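Local structure of putative lipoprotein GNA1162 (Neisseria meningitidis, 4HRV) at the interface of chains A and B. The protein is a putative lipoprotein of the GNA1162-like (DUF799) family, probably tethered to the bacterial membrane by a lipid and possibly involved in lipid binding. Residues are numbered along the deposited sequence; one frame, centred on the assembly and turned at random. Chains: chain A/B, Putative lipoprotein GNA1162.

The interface of chains A and B. Residues chain A 106, 108, 130, 132, 142; chain B 149-150, 153.
The C-terminal helix of chain B, residues 139-154, lies against strands 106-116 and 122-132 of chain A, and B:Ile153 pushes its side chain into the angle between those strands and the start of A's own helix 139-155. Each chain is a piece of the longer lipoprotein and belongs to its GNA1162-like region. The whole interface is two-fold symmetric, so chain A's helix does the same to chain B; this reciprocal packing of helix on sheet is consistent with a dimer, although the crystal alone does not prove one in the cell.

B:Ile153 gives up more surface than any other residue in this patch, 71 Å². Its CG1 branch stands opposite the carbonyl carbon (chi1 -63°) and runs on extended, which sends CD1 down to the sheet. There the methyl meets CG2 of A:Ile130 at 3.5 Å, a snug fit with the two side chains crossing at a slant. From the helix side, CD1 of A:Leu142 reaches the same B:Ile153 CD1, also at 3.5 Å, its side chain coming in nearly perpendicular. The terminal methyl is thus packed by both strand and helix of the partner. Higher up the same branch, A:Val108 and B:Ile153 slide past each other in opposite directions, with A:Val108 CG2 3.6 Å from B:Ile153 CG1.

The CG2 branch of B:Ile153 points to two polar side chains instead. It touches the hydroxyl OG1 of A:Thr106 at 3.7 Å and the carboxylate oxygen OE1 of A:Glu132 at 3.6 Å, both van der Waals contacts.

One turn back along the helix, B:Val149 and B:Val150 extend the apolar seam. A:Ile130 keeps its chain extended (chi2 173°), carrying CD1 along to both valines. B:Val149 and A:Val108 run past each other in opposite senses, and CG1 of B:Val149 bridges the two strands, 3.8 Å from CG1 of A:Val108 and the same from CD1 of A:Ile130.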
# COMPACT_ATOMS: atom_id res chain seq x y z
N THR A 106 -1.18 6.68 -14.01
CA THR A 106 -1.88 5.40 -13.85
C THR A 106 -2.43 5.26 -12.44
O THR A 106 -1.75 5.55 -11.45
CB THR A 106 -0.95 4.20 -14.14
OG1 THR A 106 -0.05 4.01 -13.05
CG2 THR A 106 -0.16 4.42 -15.41
N VAL A 108 -4.66 2.57 -9.80
CA VAL A 108 -5.31 1.29 -9.51
C VAL A 108 -5.92 1.38 -8.12
O VAL A 108 -5.30 1.90 -7.20
CB VAL A 108 -4.34 0.10 -9.60
CG1 VAL A 108 -5.07 -1.22 -9.25
CG2 VAL A 108 -3.73 0.01 -10.99
N ILE A 130 -3.93 3.64 -5.41
CA ILE A 130 -2.55 4.05 -5.65
C ILE A 130 -2.38 4.64 -7.04
O ILE A 130 -2.92 4.11 -8.03
CB ILE A 130 -1.58 2.88 -5.43
CG1 ILE A 130 -1.68 2.39 -3.98
CG2 ILE A 130 -0.15 3.31 -5.70
CD1 ILE A 130 -0.89 1.15 -3.71
N GLU A 132 0.42 6.80 -9.82
CA GLU A 132 1.79 7.08 -10.18
C GLU A 132 1.80 7.85 -11.48
O GLU A 132 1.15 7.46 -12.45
CB GLU A 132 2.56 5.77 -10.33
CG GLU A 132 4.07 5.93 -10.29
CD GLU A 132 4.78 4.59 -10.34
OE1 GLU A 132 4.30 3.70 -11.07
OE2 GLU A 132 5.81 4.44 -9.64
N LEU A 142 7.21 3.71 -5.46
CA LEU A 142 5.81 3.45 -5.12
C LEU A 142 5.72 2.51 -3.92
O LEU A 142 4.89 2.70 -3.03
CB LEU A 142 5.05 2.84 -6.30
CG LEU A 142 3.76 3.58 -6.64
CD1 LEU A 142 2.77 2.65 -7.31
CD2 LEU A 142 3.16 4.24 -5.41
N VAL B 149 -1.70 -4.37 -5.19
CA VAL B 149 -2.06 -3.25 -6.04
C VAL B 149 -0.81 -2.67 -6.72
O VAL B 149 -0.85 -2.31 -7.90
CB VAL B 149 -2.84 -2.17 -5.28
CG1 VAL B 149 -2.95 -0.91 -6.13
CG2 VAL B 149 -4.23 -2.70 -4.91
N VAL B 150 0.30 -2.61 -6.00
CA VAL B 150 1.53 -2.11 -6.60
C VAL B 150 2.02 -3.06 -7.70
O VAL B 150 2.55 -2.62 -8.72
CB VAL B 150 2.63 -1.85 -5.55
CG1 VAL B 150 3.97 -1.59 -6.23
CG2 VAL B 150 2.25 -0.67 -4.68
N ILE B 153 0.22 -2.24 -10.84
CA ILE B 153 0.75 -1.03 -11.46
C ILE B 153 2.06 -1.35 -12.16
O ILE B 153 2.31 -0.91 -13.29
CB ILE B 153 0.94 0.11 -10.44
CG1 ILE B 153 -0.40 0.52 -9.83
CG2 ILE B 153 1.59 1.32 -11.10
CD1 ILE B 153 -0.28 1.50 -8.67